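Local coordinates for ribonuclease P protein component 3 (Thermococcus kodakarensis KOD1, PDB 3WYZ), which is probably a protein subunit of ribonuclease P, the RNA-protein enzyme that matures tRNA by cleaving off the 5' ends of its precursors, at residues R157-T162 / M192-N197; S75-V80 / I103-D108. All coordinates share one frame; numbering follows the deposited sequence.

Contact 1: R157-T162 / M192-N197; sequences RFMMKT and MSLGIN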
loop_
_atom_site.group_PDB
_atom_site.type_symbol
_atom_site.label_atom_id
_atom_site.label_comp_id
_atom_site.label_asym_id
_atom_site.label_seq_id
_atom_site.Cartn_x
_atom_site.Cartn_y
_atom_site.Cartn_z
ATOM N N ARG A 157 -1.908 7.251 16.027
ATOM C CA ARG A 157 -0.602 7.332 16.690
ATOM C C ARG A 157 0.457 6.526 15.942
ATOM O O ARG A 157 1.574 7.001 15.752
ATOM C CB ARG A 157 -0.668 6.879 18.160
ATOM C CG ARG A 157 -1.252 7.928 19.096
ATOM C CD ARG A 157 -1.039 7.629 20.581
ATOM N NE ARG A 157 -1.285 6.228 20.958
ATOM C CZ ARG A 157 -0.351 5.276 21.041
ATOM N NH1 ARG A 157 -0.698 4.047 21.399
ATOM N NH2 ARG A 157 0.926 5.528 20.766
ATOM N N PHE A 158 0.100 5.315 15.515
ATOM C CA PHE A 158 1.035 4.442 14.806
ATOM C C PHE A 158 1.412 5.021 13.454
ATOM O O PHE A 158 2.565 4.931 13.035
ATOM C CB PHE A 158 0.457 3.028 14.606
ATOM C CG PHE A 158 0.010 2.356 15.880
ATOM C CD1 PHE A 158 0.653 2.594 17.088
ATOM C CD2 PHE A 158 -1.055 1.467 15.860
ATOM C CE1 PHE A 158 0.237 1.965 18.251
ATOM C CE2 PHE A 158 -1.480 0.840 17.014
ATOM C CZ PHE A 158 -0.835 1.084 18.211
ATOM N N MET A 159 0.428 5.598 12.773
ATOM C CA MET A 159 0.660 6.254 11.493
ATOM C C MET A 159 1.559 7.479 11.640
ATOM O O MET A 159 2.386 7.740 10.771
ATOM C CB MET A 159 -0.661 6.666 10.860
ATOM C CG MET A 159 -1.469 5.497 10.332
ATOM S SD MET A 159 -2.990 6.049 9.547
ATOM C CE MET A 159 -3.724 4.486 9.089
ATOM N N MET A 160 1.392 8.220 12.733
ATOM C CA MET A 160 2.267 9.347 13.051
ATOM C C MET A 160 3.708 8.895 13.286
ATOM O O MET A 160 4.630 9.523 12.782
ATOM C CB MET A 160 1.755 10.110 14.276
ATOM C CG MET A 160 0.484 10.905 14.020
ATOM S SD MET A 160 -0.230 11.579 15.534
ATOM C CE MET A 160 -1.892 11.993 15.001
ATOM N N LYS A 161 3.898 7.817 14.046
ATOM C CA LYS A 161 5.245 7.292 14.320
ATOM C C LYS A 161 5.924 6.812 13.035
ATOM O O LYS A 161 7.104 7.081 12.809
ATOM C CB LYS A 161 5.212 6.137 15.335
ATOM C CG LYS A 161 4.746 6.521 16.737
ATOM C CD LYS A 161 5.453 5.704 17.816
ATOM C CE LYS A 161 4.672 5.673 19.128
ATOM N NZ LYS A 161 5.537 5.330 20.298
ATOM N N THR A 162 5.171 6.098 12.204
ATOM C CA THR A 162 5.681 5.597 10.940
ATOM C C THR A 162 6.001 6.739 9.973
ATOM O O THR A 162 7.015 6.700 9.277
ATOM C CB THR A 162 4.684 4.630 10.284
ATOM O OG1 THR A 162 4.415 3.539 11.176
ATOM C CG2 THR A 162 5.232 4.086 8.994
ATOM N N MET A 192 -5.557 13.267 1.284
ATOM C CA MET A 192 -4.542 14.228 1.716
ATOM C C MET A 192 -4.811 14.747 3.131
ATOM O O MET A 192 -3.876 15.094 3.857
ATOM C CB MET A 192 -4.452 15.392 0.726
ATOM C CG MET A 192 -3.839 14.994 -0.605
ATOM S SD MET A 192 -3.541 16.367 -1.735
ATOM C CE MET A 192 -5.198 17.007 -1.980
ATOM N N SER A 193 -6.083 14.792 3.529
ATOM C CA SER A 193 -6.442 15.148 4.902
ATOM C C SER A 193 -5.935 14.116 5.906
ATOM O O SER A 193 -5.548 14.480 7.010
ATOM C CB SER A 193 -7.956 15.310 5.043
ATOM O OG SER A 193 -8.426 16.327 4.179
ATOM N N LEU A 194 -5.956 12.834 5.536
ATOM C CA LEU A 194 -5.344 11.803 6.372
ATOM C C LEU A 194 -3.862 12.110 6.552
ATOM O O LEU A 194 -3.346 12.049 7.665
ATOM C CB LEU A 194 -5.517 10.411 5.762
ATOM C CG LEU A 194 -4.858 9.234 6.495
ATOM C CD1 LEU A 194 -5.368 9.105 7.923
ATOM C CD2 LEU A 194 -5.091 7.939 5.734
ATOM N N GLY A 195 -3.183 12.447 5.457
ATOM C CA GLY A 195 -1.782 12.851 5.516
ATOM C C GLY A 195 -1.555 13.969 6.521
ATOM O O GLY A 195 -0.707 13.859 7.405
ATOM N N ILE A 196 -2.326 15.043 6.390
ATOM C CA ILE A 196 -2.214 16.191 7.289
ATOM C C ILE A 196 -2.488 15.786 8.744
ATOM O O ILE A 196 -1.782 16.234 9.647
ATOM C CB ILE A 196 -3.163 17.342 6.877
ATOM C CG1 ILE A 196 -2.776 17.894 5.500
ATOM C CG2 ILE A 196 -3.136 18.468 7.909
ATOM C CD1 ILE A 196 -3.913 18.604 4.792
ATOM N N ASN A 197 -3.493 14.939 8.968
ATOM C CA ASN A 197 -3.777 14.412 10.315
ATOM C C ASN A 197 -2.594 13.672 10.924
ATOM O O ASN A 197 -2.355 13.751 12.125
ATOM C CB ASN A 197 -4.972 13.456 10.292
ATOM C CG ASN A 197 -6.297 14.171 10.134
ATOM O OD1 ASN A 197 -6.350 15.358 9.811
ATOM N ND2 ASN A 197 -7.383 13.439 10.356
#
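Two helices of the TIM-barrel-like fold, 149-168 and 188-198, meet here through two methionines of the first, M159 and M160, which reach L194 and N197 of the second. The backbones stand well apart, the CA atoms of M160 and N197 being 8.3 Å from each other, and long, unbranched methionine side chains suit such a gap. M159 starts toward the partner helix, and its sulfur SD lies 4.2 Å from CD1 of L194; the two side chains cross at about a right angle in a loose apolar contact between buried residues. In L194 the branch point CG stands anti to the backbone N (chi1 177°), and chi2 of 59° then turns CD1 to the sulfur. Farther toward the surface, M160 sets off across the line between the helices but stays extended from CB to CE (chi2 171°), and this brings its methyl CE to 3.4 Å from the backbone O of N197. N197 offers this main-chain O, while its side-chain amide leads away from M160 and, being polar, suits the exposed position. Around the joint, M159 also packs on W114 of a loop, T162 of the same helix rests on strand 136-140, and M192 leans on helix 202-209.

Contact 2: S75-V80 / I103-D108; sequences SLIREV and IESGVD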
loop_
_atom_site.group_PDB
_atom_site.type_symbol
_atom_site.label_atom_id
_atom_site.label_comp_id
_atom_site.label_asym_id
_atom_site.label_seq_id
_atom_site.Cartn_x
_atom_site.Cartn_y
_atom_site.Cartn_z
ATOM N N SER A 75 9.362 -16.957 3.513
ATOM C CA SER A 75 9.876 -17.625 2.311
ATOM C C SER A 75 9.003 -17.419 1.066
ATOM O O SER A 75 9.501 -17.475 -0.058
ATOM C CB SER A 75 10.053 -19.128 2.577
ATOM O OG SER A 75 8.868 -19.703 3.105
ATOM N N LEU A 76 7.710 -17.187 1.269
ATOM C CA LEU A 76 6.776 -16.959 0.159
ATOM C C LEU A 76 6.981 -15.599 -0.518
ATOM O O LEU A 76 6.773 -15.473 -1.724
ATOM C CB LEU A 76 5.325 -17.084 0.637
ATOM C CG LEU A 76 4.767 -18.502 0.824
ATOM C CD1 LEU A 76 5.686 -19.417 1.623
ATOM C CD2 LEU A 76 3.409 -18.421 1.491
ATOM N N ILE A 77 7.391 -14.595 0.258
ATOM C CA ILE A 77 7.651 -13.255 -0.273
ATOM C C ILE A 77 8.812 -13.308 -1.262
ATOM O O ILE A 77 8.741 -12.703 -2.333
ATOM C CB ILE A 77 7.951 -12.218 0.847
ATOM C CG1 ILE A 77 6.663 -11.754 1.542
ATOM C CG2 ILE A 77 8.645 -10.980 0.281
ATOM C CD1 ILE A 77 5.943 -12.813 2.344
ATOM N N ARG A 78 9.873 -14.028 -0.897
ATOM C CA ARG A 78 11.034 -14.201 -1.777
ATOM C C ARG A 78 10.669 -15.011 -3.016
ATOM O O ARG A 78 11.094 -14.691 -4.125
ATOM C CB ARG A 78 12.183 -14.897 -1.041
ATOM C CG ARG A 78 13.542 -14.692 -1.693
ATOM C CD ARG A 78 14.608 -15.617 -1.123
ATOM N NE ARG A 78 14.773 -15.476 0.327
ATOM C CZ ARG A 78 14.239 -16.278 1.254
ATOM N NH1 ARG A 78 13.477 -17.319 0.921
ATOM N NH2 ARG A 78 14.474 -16.034 2.540
ATOM N N GLU A 79 9.877 -16.060 -2.816
ATOM C CA GLU A 79 9.504 -16.965 -3.897
ATOM C C GLU A 79 8.662 -16.265 -4.958
ATOM O O GLU A 79 8.895 -16.445 -6.150
ATOM C CB GLU A 79 8.761 -18.187 -3.338
ATOM C CG GLU A 79 8.512 -19.300 -4.350
ATOM C CD GLU A 79 9.787 -19.851 -4.977
ATOM O OE1 GLU A 79 10.817 -19.946 -4.274
ATOM O OE2 GLU A 79 9.756 -20.196 -6.179
ATOM N N VAL A 80 7.694 -15.463 -4.520
ATOM C CA VAL A 80 6.840 -14.702 -5.437
ATOM C C VAL A 80 7.632 -13.600 -6.156
ATOM O O VAL A 80 7.426 -13.355 -7.344
ATOM C CB VAL A 80 5.628 -14.093 -4.700
ATOM C CG1 VAL A 80 4.826 -13.179 -5.618
ATOM C CG2 VAL A 80 4.730 -15.193 -4.148
ATOM N N ILE A 103 10.521 -5.808 3.240
ATOM C CA ILE A 103 11.539 -4.784 3.011
ATOM C C ILE A 103 12.791 -5.401 2.401
ATOM O O ILE A 103 13.300 -4.904 1.390
ATOM C CB ILE A 103 11.945 -4.063 4.321
ATOM C CG1 ILE A 103 10.756 -3.297 4.934
ATOM C CG2 ILE A 103 13.130 -3.125 4.082
ATOM C CD1 ILE A 103 10.173 -2.214 4.054
ATOM N N GLU A 104 13.284 -6.468 3.032
ATOM C CA GLU A 104 14.523 -7.139 2.603
ATOM C C GLU A 104 14.465 -7.621 1.150
ATOM O O GLU A 104 15.444 -7.505 0.412
ATOM C CB GLU A 104 14.858 -8.315 3.537
ATOM C CG GLU A 104 15.422 -7.890 4.890
ATOM C CD GLU A 104 15.608 -9.044 5.873
ATOM O OE1 GLU A 104 14.887 -10.066 5.773
ATOM O OE2 GLU A 104 16.472 -8.919 6.769
ATOM N N SER A 105 13.307 -8.131 0.741
ATOM C CA SER A 105 13.125 -8.672 -0.604
ATOM C C SER A 105 12.935 -7.628 -1.715
ATOM O O SER A 105 12.834 -7.993 -2.883
ATOM C CB SER A 105 11.946 -9.638 -0.606
ATOM O OG SER A 105 12.166 -10.663 0.341
ATOM N N GLY A 106 12.890 -6.343 -1.367
ATOM C CA GLY A 106 12.770 -5.283 -2.371
ATOM C C GLY A 106 11.404 -5.269 -3.034
ATOM O O GLY A 106 11.282 -5.109 -4.248
ATOM N N VAL A 107 10.371 -5.439 -2.224
ATOM C CA VAL A 107 9.000 -5.445 -2.705
ATOM C C VAL A 107 8.574 -4.004 -3.027
ATOM O O VAL A 107 9.170 -3.046 -2.521
ATOM C CB VAL A 107 8.072 -6.106 -1.648
ATOM C CG1 VAL A 107 7.502 -5.093 -0.662
ATOM C CG2 VAL A 107 6.968 -6.876 -2.319
ATOM N N ASP A 108 7.559 -3.848 -3.877
ATOM C CA ASP A 108 7.108 -2.511 -4.297
ATOM C C ASP A 108 6.601 -1.690 -3.114
ATOM O O ASP A 108 6.927 -0.513 -2.986
ATOM C CB ASP A 108 6.017 -2.607 -5.371
ATOM C CG ASP A 108 6.544 -3.144 -6.697
ATOM O OD1 ASP A 108 7.405 -2.472 -7.308
ATOM O OD2 ASP A 108 6.105 -4.240 -7.125
#
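Van der Waals packing is concentrated at I77 of helix 74-83 and S105, the residue just beyond helix 96-104. The methyl CG2 of I77 rests on both the hydroxyl and the CB of S105, 3.5 Å from OG and 3.7 Å from CB. CG2 is placed there because it is the branch anti to the backbone N, while CG1 (chi1 -78°) carries CD1 away from the segment 103-108. A small serine fits where the backbones draw close, the CA atoms of R78 and S105 being 6.0 Å apart. R78, an exposed residue, passes S105 with its CB 4.5 Å from OG.

Polar bonds run back into helix 96-104. With OG beside its own backbone N (chi1 -57°), S105 bonds back to O of M101, one turn earlier, so its hydroxyl is satisfied although a methyl lies against it. E104 forms a salt bridge with R100 of its own helix.

Backbone bonding closes the turn: G106 N reaches O of I103 at 3.1 Å, and the positive phi of G106 (70°), easy for glycine, completes a Schellman motif. The chain then enters strand 109-111; this helix-to-strand return is typical of a parallel beta/alpha fold, and the helix end before it packs on helix 74-83.

How the contacts relate
Each contact joins two helices of one TIM-barrel-like chain that have a strand between them in sequence, 173-176 for contact 1 and 88-92 for contact 2, but they share no helix and lie on opposite sides of the chain's centre, their own centres about 26 Å apart. Each is only partly buried, grading from an apolar residue inside to a polar or charged one at the surface: M159 and L194 to N197 in contact 1, I77 to R78 in contact 2. Contact 1 sets helix against helix over a wide gap bridged by long methionines, whereas contact 2 sets a helix against the end of its successor, where the backbones come closer and a branched isoleucine meets a small serine. Their total buried areas are nonetheless nearly equal, 113 and 116 Å².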